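Local coordinates for putative GH105 family protein (Salmonella enterica subsp. enterica serovar Paratyphi A, PDB 3QWT) that probably hydrolyses unsaturated uronic-acid-containing oligosaccharides, as a likely member of the GH105 family with an alpha/alpha toroid fold, at residues A28-V33 with Y77-Q82; H35-I40 with Y364-A369; Y196-H201 with P242-L247. One frame throughout, in Å; residues are numbered along the deposited sequence.

Contact 1. Residues A28-V33 with Y77-Q82; sequences ALIQKV and YHYYQQ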
loop_
_atom_site.group_PDB
_atom_site.type_symbol
_atom_site.label_atom_id
_atom_site.label_comp_id
_atom_site.label_asym_id
_atom_site.label_seq_id
_atom_site.Cartn_x
_atom_site.Cartn_y
_atom_site.Cartn_z
ATOM N N ALA A 28 42.715 19.324 15.873
ATOM C CA ALA A 28 44.023 19.765 15.394
ATOM C C ALA A 28 44.879 18.578 14.950
ATOM O O ALA A 28 45.621 18.674 13.980
ATOM C CB ALA A 28 44.738 20.585 16.455
ATOM N N LEU A 29 44.756 17.456 15.655
ATOM C CA LEU A 29 45.454 16.227 15.284
ATOM C C LEU A 29 44.958 15.724 13.916
ATOM O O LEU A 29 45.742 15.393 13.020
ATOM C CB LEU A 29 45.217 15.170 16.364
ATOM C CG LEU A 29 46.106 13.927 16.435
ATOM C CD1 LEU A 29 47.579 14.299 16.544
ATOM C CD2 LEU A 29 45.692 13.077 17.622
ATOM N N ILE A 30 43.645 15.677 13.753
ATOM C CA ILE A 30 43.082 15.253 12.482
ATOM C C ILE A 30 43.605 16.140 11.353
ATOM O O ILE A 30 44.041 15.638 10.320
ATOM C CB ILE A 30 41.568 15.238 12.539
ATOM C CG1 ILE A 30 41.133 14.217 13.595
ATOM C CG2 ILE A 30 40.994 14.883 11.172
ATOM C CD1 ILE A 30 39.655 14.205 13.905
ATOM N N GLN A 31 43.606 17.450 11.564
ATOM C CA GLN A 31 44.149 18.350 10.555
ATOM C C GLN A 31 45.595 17.984 10.225
ATOM O O GLN A 31 45.959 17.836 9.060
ATOM C CB GLN A 31 44.020 19.821 10.983
ATOM C CG GLN A 31 42.562 20.288 11.301
ATOM C CD GLN A 31 41.571 20.201 10.118
ATOM O OE1 GLN A 31 41.958 20.113 8.951
ATOM N NE2 GLN A 31 40.285 20.230 10.434
ATOM N N LYS A 32 46.411 17.808 11.255
ATOM C CA LYS A 32 47.819 17.447 11.071
ATOM C C LYS A 32 47.997 16.125 10.308
ATOM O O LYS A 32 48.915 15.962 9.490
ATOM C CB LYS A 32 48.531 17.368 12.432
ATOM C CG LYS A 32 50.040 17.531 12.361
ATOM C CD LYS A 32 50.719 17.008 13.626
ATOM C CE LYS A 32 50.118 17.601 14.905
ATOM N NZ LYS A 32 50.645 16.926 16.131
ATOM N N VAL A 33 47.120 15.174 10.600
ATOM C CA VAL A 33 47.128 13.880 9.942
ATOM C C VAL A 33 46.732 14.027 8.468
ATOM O O VAL A 33 47.274 13.356 7.591
ATOM C CB VAL A 33 46.200 12.911 10.713
ATOM C CG1 VAL A 33 45.885 11.656 9.914
ATOM C CG2 VAL A 33 46.844 12.559 12.056
ATOM N N TYR A 77 36.079 11.876 4.146
ATOM C CA TYR A 77 34.653 12.134 3.986
ATOM C C TYR A 77 33.991 12.117 5.352
ATOM O O TYR A 77 33.227 13.015 5.691
ATOM C CB TYR A 77 33.954 11.142 3.047
ATOM C CG TYR A 77 32.490 11.481 2.948
ATOM C CD1 TYR A 77 32.078 12.597 2.233
ATOM C CD2 TYR A 77 31.528 10.742 3.632
ATOM C CE1 TYR A 77 30.740 12.956 2.171
ATOM C CE2 TYR A 77 30.177 11.100 3.577
ATOM C CZ TYR A 77 29.799 12.209 2.841
ATOM O OH TYR A 77 28.481 12.586 2.765
ATOM N N HIS A 78 34.311 11.095 6.138
ATOM C CA HIS A 78 33.774 10.972 7.495
ATOM C C HIS A 78 33.909 12.270 8.289
ATOM O O HIS A 78 32.919 12.817 8.777
ATOM C CB HIS A 78 34.414 9.785 8.241
ATOM C CG HIS A 78 33.665 8.503 8.056
ATOM N ND1 HIS A 78 32.790 8.013 8.996
ATOM C CD2 HIS A 78 33.614 7.639 7.013
ATOM C CE1 HIS A 78 32.245 6.893 8.552
ATOM N NE2 HIS A 78 32.729 6.646 7.349
ATOM N N TYR A 79 35.132 12.777 8.389
ATOM C CA TYR A 79 35.324 14.061 9.027
ATOM C C TYR A 79 34.436 15.141 8.408
ATOM O O TYR A 79 33.737 15.866 9.125
ATOM C CB TYR A 79 36.790 14.481 9.009
ATOM C CG TYR A 79 37.070 15.641 9.959
ATOM C CD1 TYR A 79 37.102 15.437 11.333
ATOM C CD2 TYR A 79 37.285 16.933 9.484
ATOM C CE1 TYR A 79 37.349 16.479 12.211
ATOM C CE2 TYR A 79 37.530 17.984 10.356
ATOM C CZ TYR A 79 37.558 17.746 11.724
ATOM O OH TYR A 79 37.790 18.775 12.613
ATOM N N TYR A 80 34.449 15.243 7.081
ATOM C CA TYR A 80 33.651 16.265 6.415
ATOM C C TYR A 80 32.173 16.098 6.770
ATOM O O TYR A 80 31.479 17.060 7.103
ATOM C CB TYR A 80 33.821 16.219 4.886
ATOM C CG TYR A 80 32.704 16.944 4.165
ATOM C CD1 TYR A 80 32.584 18.331 4.245
ATOM C CD2 TYR A 80 31.757 16.254 3.444
ATOM C CE1 TYR A 80 31.545 19.010 3.600
ATOM C CE2 TYR A 80 30.720 16.918 2.803
ATOM C CZ TYR A 80 30.617 18.293 2.889
ATOM O OH TYR A 80 29.590 18.950 2.250
ATOM N N GLN A 81 31.693 14.868 6.695
ATOM C CA GLN A 81 30.286 14.600 6.948
ATOM C C GLN A 81 29.839 15.076 8.330
ATOM O O GLN A 81 28.748 15.612 8.479
ATOM C CB GLN A 81 30.001 13.112 6.776
ATOM C CG GLN A 81 28.542 12.719 7.023
ATOM C CD GLN A 81 28.311 11.238 6.787
ATOM O OE1 GLN A 81 28.918 10.391 7.455
ATOM N NE2 GLN A 81 27.460 10.914 5.809
ATOM N N GLN A 82 30.692 14.881 9.333
ATOM C CA GLN A 82 30.373 15.249 10.716
ATOM C C GLN A 82 30.453 16.750 11.009
ATOM O O GLN A 82 29.601 17.281 11.724
ATOM C CB GLN A 82 31.278 14.489 11.693
ATOM C CG GLN A 82 31.009 14.774 13.157
ATOM C CD GLN A 82 32.154 14.307 14.042
ATOM O OE1 GLN A 82 32.937 15.114 14.523
ATOM N NE2 GLN A 82 32.274 12.997 14.228
#
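With CG trans to the backbone N (chi1 -166°), Tyr-79 holds its ring out from helix 67-83 against Ile-30 on helix 23-37. Ile-30 answers with a chi1 of -62°, which sends CG1 back beside its own N and puts CG2 trans to it, pointing across the gap. CG2 then sits over one face of the ring, 4.1 Å from the centroid of Tyr-79 and displaced toward the rim: a CH-pi contact. The longer branch adds to it, Ile-30 CD1 lying 3.7 Å from Tyr-79 CE1.

Gln-31 works on the far half of the ring. Its chain bends at chi2 and comes in nearly perpendicular to the tyrosine, the amide plane turned 80° from the ring plane. Gln-31 NE2 comes 3.6 Å from Tyr-79 CE2, in van der Waals contact, while its hydrogen bond goes to Asp-85 OD1 in the loop beyond helix 67-83. Met-88 of helix 86-102 and Thr-374 of helix 363-377 also touch Tyr-79. Side chains fill the 8.6 Å between Ile-30 CA and Tyr-79 CA, and Tyr-79 thus packs helix 67-83 against the N-terminal helix 23-37 within the alpha/alpha toroid.

Contact 2. Residues H35-I40 with Y364-A369; sequences HNLVNI and YGQAMA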
loop_
_atom_site.group_PDB
_atom_site.type_symbol
_atom_site.label_atom_id
_atom_site.label_comp_id
_atom_site.label_asym_id
_atom_site.label_seq_id
_atom_site.Cartn_x
_atom_site.Cartn_y
_atom_site.Cartn_z
ATOM N N HIS A 35 47.118 16.812 6.656
ATOM C CA HIS A 35 48.184 17.550 5.997
ATOM C C HIS A 35 49.305 16.599 5.603
ATOM O O HIS A 35 49.879 16.696 4.514
ATOM C CB HIS A 35 48.721 18.655 6.906
ATOM C CG HIS A 35 49.755 19.516 6.249
ATOM N ND1 HIS A 35 51.109 19.366 6.482
ATOM C CD2 HIS A 35 49.638 20.519 5.350
ATOM C CE1 HIS A 35 51.774 20.244 5.759
ATOM N NE2 HIS A 35 50.907 20.959 5.064
ATOM N N ASN A 36 49.597 15.666 6.497
ATOM C CA ASN A 36 50.582 14.633 6.226
ATOM C C ASN A 36 50.205 13.793 4.988
ATOM O O ASN A 36 50.979 13.680 4.036
ATOM C CB ASN A 36 50.757 13.758 7.480
ATOM C CG ASN A 36 52.075 13.021 7.497
ATOM O OD1 ASN A 36 52.164 11.892 7.027
ATOM N ND2 ASN A 36 53.112 13.658 8.045
ATOM N N LEU A 37 49.002 13.230 4.997
ATOM C CA LEU A 37 48.514 12.387 3.902
ATOM C C LEU A 37 48.741 12.974 2.510
ATOM O O LEU A 37 49.394 12.355 1.674
ATOM C CB LEU A 37 47.023 12.090 4.094
ATOM C CG LEU A 37 46.371 10.902 3.379
ATOM C CD1 LEU A 37 44.907 10.761 3.825
ATOM C CD2 LEU A 37 46.450 11.004 1.865
ATOM N N VAL A 38 48.177 14.151 2.256
ATOM C CA VAL A 38 48.284 14.797 0.956
ATOM C C VAL A 38 49.722 15.178 0.596
ATOM O O VAL A 38 50.007 15.567 -0.536
ATOM C CB VAL A 38 47.388 16.034 0.887
ATOM C CG1 VAL A 38 45.976 15.641 1.259
ATOM C CG2 VAL A 38 47.892 17.117 1.818
ATOM N N ASN A 39 50.627 15.039 1.559
ATOM C CA ASN A 39 52.022 15.371 1.335
ATOM C C ASN A 39 52.968 14.188 1.426
ATOM O O ASN A 39 54.173 14.378 1.523
ATOM C CB ASN A 39 52.469 16.452 2.311
ATOM C CG ASN A 39 51.970 17.811 1.921
ATOM O OD1 ASN A 39 51.244 18.460 2.674
ATOM N ND2 ASN A 39 52.338 18.250 0.723
ATOM N N ILE A 40 52.425 12.976 1.374
ATOM C CA ILE A 40 53.253 11.777 1.362
ATOM C C ILE A 40 53.966 11.661 0.020
ATOM O O ILE A 40 53.385 11.952 -1.025
ATOM C CB ILE A 40 52.417 10.508 1.605
ATOM C CG1 ILE A 40 51.634 10.628 2.914
ATOM C CG2 ILE A 40 53.310 9.278 1.624
ATOM C CD1 ILE A 40 52.397 10.145 4.126
ATOM N N TYR A 364 45.979 5.071 3.547
ATOM C CA TYR A 364 45.068 4.353 4.437
ATOM C C TYR A 364 45.495 4.421 5.908
ATOM O O TYR A 364 44.651 4.403 6.807
ATOM C CB TYR A 364 44.904 2.905 3.992
ATOM C CG TYR A 364 46.197 2.139 3.900
ATOM C CD1 TYR A 364 46.751 1.537 5.022
ATOM C CD2 TYR A 364 46.855 1.998 2.685
ATOM C CE1 TYR A 364 47.938 0.819 4.939
ATOM C CE2 TYR A 364 48.035 1.280 2.587
ATOM C CZ TYR A 364 48.578 0.696 3.717
ATOM O OH TYR A 364 49.758 -0.017 3.614
ATOM N N GLY A 365 46.801 4.505 6.149
ATOM C CA GLY A 365 47.295 4.694 7.499
ATOM C C GLY A 365 46.739 5.971 8.100
ATOM O O GLY A 365 46.113 5.952 9.153
ATOM N N GLN A 366 46.970 7.087 7.416
ATOM C CA GLN A 366 46.440 8.377 7.838
ATOM C C GLN A 366 44.910 8.371 7.879
ATOM O O GLN A 366 44.287 8.919 8.790
ATOM C CB GLN A 366 46.894 9.471 6.867
ATOM C CG GLN A 366 48.396 9.499 6.591
ATOM C CD GLN A 366 49.210 9.630 7.853
ATOM O OE1 GLN A 366 49.971 8.728 8.215
ATOM N NE2 GLN A 366 49.050 10.754 8.540
ATOM N N ALA A 367 44.296 7.769 6.875
ATOM C CA ALA A 367 42.849 7.852 6.769
ATOM C C ALA A 367 42.213 7.099 7.920
ATOM O O ALA A 367 41.303 7.599 8.577
ATOM C CB ALA A 367 42.359 7.327 5.421
HETATM N N MSE A 368 42.720 5.905 8.187
HETATM C CA MSE A 368 42.151 5.102 9.266
HETATM C C MSE A 368 42.311 5.801 10.621
HETATM O O MSE A 368 41.399 5.790 11.443
HETATM C CB MSE A 368 42.722 3.685 9.243
HETATM C CG MSE A 368 42.238 2.925 8.015
HETATM SE SE MSE A 368 43.416 1.471 7.504
HETATM C CE MSE A 368 42.541 0.039 8.522
ATOM N N ALA A 369 43.445 6.459 10.834
ATOM C CA ALA A 369 43.566 7.282 12.026
ATOM C C ALA A 369 42.404 8.276 12.096
ATOM O O ALA A 369 41.805 8.467 13.152
ATOM C CB ALA A 369 44.903 8.003 12.067
#
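Gln-366 and Leu-37 meet first at the root of the glutamine, where Gln-366 CB lies 3.8 Å from Leu-37 CG. The next carbon, Gln-366 CG, is 3.9 Å from Leu-37 CB; the two side chains run antiparallel, each lying along the other's first carbons. At chi2 (-56°) the glutamine bends and carries its amide over to Asn-36. There Gln-366 CD is 3.8 Å from Asn-36 OD1, and Gln-366 NE2 reaches to 3.6 Å from Asn-36 CB. The glutamine end stands roughly perpendicular to the asparagine, their amide planes inclined by 37°.

The polar work of the tip is done elsewhere. Gln-366 NE2 bonds to the carbonyl oxygen of Gly-336 and probably also to that of Val-33, and OE1 accepts from Leu-338 N, so a buried amide is pinned at both ends and its rotation is fixed. Leu-37, meanwhile, runs on to bring CD1 within 4.3 Å of Ala-367 N.

A type I turn from Leu-37 to Ile-40 leads the chain out of this corner. The contact thus joins the 35-37 part of helix 23-37 to the beginning of helix 363-377, with Met-76 of helix 67-83 and Trp-62 packed on Leu-37, and the loop that carries Gly-336 and Leu-338 bound to the glutamine amide.

Contact 3. Residues Y196-H201 with P242-L247; sequences YQFLLH and PDFLEL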
loop_
_atom_site.group_PDB
_atom_site.type_symbol
_atom_site.label_atom_id
_atom_site.label_comp_id
_atom_site.label_asym_id
_atom_site.label_seq_id
_atom_site.Cartn_x
_atom_site.Cartn_y
_atom_site.Cartn_z
ATOM N N TYR A 196 24.790 -10.890 -0.473
ATOM C CA TYR A 196 25.250 -12.220 -0.823
ATOM C C TYR A 196 26.772 -12.310 -0.705
ATOM O O TYR A 196 27.302 -13.265 -0.134
ATOM C CB TYR A 196 24.777 -12.640 -2.203
ATOM C CG TYR A 196 25.321 -13.972 -2.636
ATOM C CD1 TYR A 196 24.757 -15.159 -2.165
ATOM C CD2 TYR A 196 26.420 -14.053 -3.494
ATOM C CE1 TYR A 196 25.247 -16.388 -2.549
ATOM C CE2 TYR A 196 26.926 -15.292 -3.897
ATOM C CZ TYR A 196 26.330 -16.457 -3.411
ATOM O OH TYR A 196 26.814 -17.684 -3.783
ATOM N N GLN A 197 27.477 -11.308 -1.214
ATOM C CA GLN A 197 28.925 -11.353 -1.112
ATOM C C GLN A 197 29.365 -11.447 0.367
ATOM O O GLN A 197 30.286 -12.197 0.698
ATOM C CB GLN A 197 29.572 -10.176 -1.836
ATOM C CG GLN A 197 29.494 -10.279 -3.365
ATOM C CD GLN A 197 30.143 -11.560 -3.888
ATOM O OE1 GLN A 197 31.136 -12.045 -3.325
ATOM N NE2 GLN A 197 29.575 -12.123 -4.957
ATOM N N PHE A 198 28.686 -10.717 1.252
ATOM C CA PHE A 198 29.026 -10.754 2.666
ATOM C C PHE A 198 28.921 -12.188 3.184
ATOM O O PHE A 198 29.891 -12.716 3.730
ATOM C CB PHE A 198 28.084 -9.865 3.456
ATOM C CG PHE A 198 28.775 -8.946 4.394
ATOM C CD1 PHE A 198 29.000 -7.620 4.042
ATOM C CD2 PHE A 198 29.192 -9.393 5.638
ATOM C CE1 PHE A 198 29.630 -6.756 4.912
ATOM C CE2 PHE A 198 29.827 -8.540 6.512
ATOM C CZ PHE A 198 30.050 -7.216 6.149
ATOM N N LEU A 199 27.748 -12.806 2.980
ATOM C CA LEU A 199 27.498 -14.159 3.461
ATOM C C LEU A 199 28.533 -15.154 2.931
ATOM O O LEU A 199 29.022 -15.999 3.672
ATOM C CB LEU A 199 26.074 -14.603 3.108
ATOM C CG LEU A 199 24.954 -13.749 3.719
ATOM C CD1 LEU A 199 23.628 -14.151 3.115
ATOM C CD2 LEU A 199 24.893 -13.864 5.252
ATOM N N LEU A 200 28.886 -15.040 1.654
ATOM C CA LEU A 200 29.837 -15.977 1.067
ATOM C C LEU A 200 31.219 -15.733 1.641
ATOM O O LEU A 200 31.960 -16.690 1.905
ATOM C CB LEU A 200 29.885 -15.874 -0.465
ATOM C CG LEU A 200 30.618 -17.052 -1.115
ATOM C CD1 LEU A 200 29.898 -18.356 -0.785
ATOM C CD2 LEU A 200 30.734 -16.890 -2.624
ATOM N N HIS A 201 31.577 -14.458 1.816
ATOM C CA HIS A 201 32.871 -14.129 2.391
ATOM C C HIS A 201 32.965 -14.713 3.810
ATOM O O HIS A 201 33.948 -15.375 4.135
ATOM C CB HIS A 201 33.154 -12.630 2.378
ATOM C CG HIS A 201 33.686 -12.130 1.066
ATOM N ND1 HIS A 201 32.895 -12.002 -0.056
ATOM C CD2 HIS A 201 34.936 -11.771 0.691
ATOM C CE1 HIS A 201 33.634 -11.568 -1.063
ATOM N NE2 HIS A 201 34.878 -11.429 -0.641
ATOM N N PRO A 242 29.765 -2.550 10.452
ATOM C CA PRO A 242 28.939 -1.507 11.052
ATOM C C PRO A 242 28.456 -0.537 9.996
ATOM O O PRO A 242 27.305 -0.100 10.052
ATOM C CB PRO A 242 29.906 -0.812 12.019
ATOM C CG PRO A 242 30.895 -1.860 12.351
ATOM C CD PRO A 242 31.098 -2.613 11.068
ATOM N N ASP A 243 29.312 -0.212 9.031
ATOM C CA ASP A 243 28.890 0.715 7.986
ATOM C C ASP A 243 27.843 0.092 7.082
ATOM O O ASP A 243 26.886 0.747 6.674
ATOM C CB ASP A 243 30.093 1.227 7.193
ATOM C CG ASP A 243 30.888 2.273 7.966
ATOM O OD1 ASP A 243 30.639 2.458 9.179
ATOM O OD2 ASP A 243 31.757 2.906 7.363
ATOM N N PHE A 244 28.019 -1.191 6.796
ATOM C CA PHE A 244 27.073 -1.923 5.978
ATOM C C PHE A 244 25.718 -2.006 6.703
ATOM O O PHE A 244 24.664 -1.738 6.115
ATOM C CB PHE A 244 27.644 -3.306 5.662
ATOM C CG PHE A 244 26.842 -4.089 4.669
ATOM C CD1 PHE A 244 26.491 -3.542 3.460
ATOM C CD2 PHE A 244 26.446 -5.382 4.953
ATOM C CE1 PHE A 244 25.757 -4.262 2.558
ATOM C CE2 PHE A 244 25.718 -6.103 4.061
ATOM C CZ PHE A 244 25.370 -5.542 2.853
ATOM N N LEU A 245 25.753 -2.335 7.989
ATOM C CA LEU A 245 24.525 -2.444 8.763
ATOM C C LEU A 245 23.759 -1.135 8.776
ATOM O O LEU A 245 22.520 -1.100 8.716
ATOM C CB LEU A 245 24.832 -2.843 10.191
ATOM C CG LEU A 245 25.173 -4.312 10.407
ATOM C CD1 LEU A 245 25.460 -4.539 11.882
ATOM C CD2 LEU A 245 24.038 -5.192 9.922
ATOM N N GLU A 246 24.502 -0.046 8.871
ATOM C CA GLU A 246 23.883 1.259 8.944
ATOM C C GLU A 246 23.236 1.582 7.600
ATOM O O GLU A 246 22.121 2.106 7.558
ATOM C CB GLU A 246 24.929 2.305 9.327
ATOM C CG GLU A 246 24.430 3.733 9.320
ATOM C CD GLU A 246 25.518 4.703 9.770
ATOM O OE1 GLU A 246 25.434 5.191 10.907
ATOM O OE2 GLU A 246 26.466 4.948 8.992
ATOM N N LEU A 247 23.947 1.269 6.514
ATOM C CA LEU A 247 23.376 1.302 5.183
ATOM C C LEU A 247 22.082 0.492 5.086
ATOM O O LEU A 247 21.089 0.980 4.553
ATOM C CB LEU A 247 24.366 0.807 4.131
ATOM C CG LEU A 247 25.067 1.908 3.335
ATOM C CD1 LEU A 247 26.107 1.315 2.403
ATOM C CD2 LEU A 247 24.053 2.747 2.564
#
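Gln-197 O, one residue before the Phe-198 that meets Phe-244, is gripped twice by the same residue. His-201 N donates to it at 2.8 Å in the ordinary helical bond, and His-201 ND1 adds a second bond to Gln-197 O at 2.7 Å, with an N-H...O angle of 149°. The imidazole nitrogen comes from above the carbonyl plane, while the oxygen lies nearly in the plane of the ring. This bond places the proton on ND1 and fixes the turn of the imidazole. The Gln-197 side chain is also tied down, by Met-153 N, Gly-151 O and Glu-193.

Between the helices the contact is purely aromatic. Phe-198 has an unusual chi1 of -131°, off the staggered positions, and with it the ring lies parallel to that of Phe-244, a step above it and shifted strongly aside. The planes are within 6° of each other, yet the lateral offset is large and little of either ring covers the other, with 4.9 Å between the Phe-198 and Phe-244 centroids. Contact is made by neighbouring margins: Phe-198 CE1 is 3.5 Å from Phe-244 CD2, and Phe-198 CD1 is 3.6 Å from Phe-244 CE2. The CA atoms of Phe-198 and Phe-244 stand 9.6 Å apart, a gap spanned by the two side chains.

Leu-260 of helix 255-272 touches both phenylalanines, and helix 170-184 adds Leu-171 against Phe-198 and Ala-179 against Phe-244. Apolar side chains from helices 170-184, 188-205, 231-248 and 255-272 thus meet round the phenylalanine pair, part of the buried interhelical packing of the alpha/alpha toroid.

Overall arrangement
All three contacts belong to the buried interior, but contacts 1 and 2 each have a partly exposed amide at the border, Gln-31 and Asn-36, whereas both touching residues of contact 3 are fully buried and apolar. Contacts 1 and 2 share helix 23-37, and the glutamine of contact 2 ties back to the 28-33 segment. Contact 1 mixes an aliphatic-aromatic touch with an amide, and contact 2 packs aliphatic carbon beside a firmly bonded amide. Contact 2 brings the first and last helices of the chain together, with contact 3 nested inside that span. Contact 3 lies on the opposite side of the chain's centre from the other two, although His-78 and Asp-243 pack where segments 77-82 and 242-247 meet.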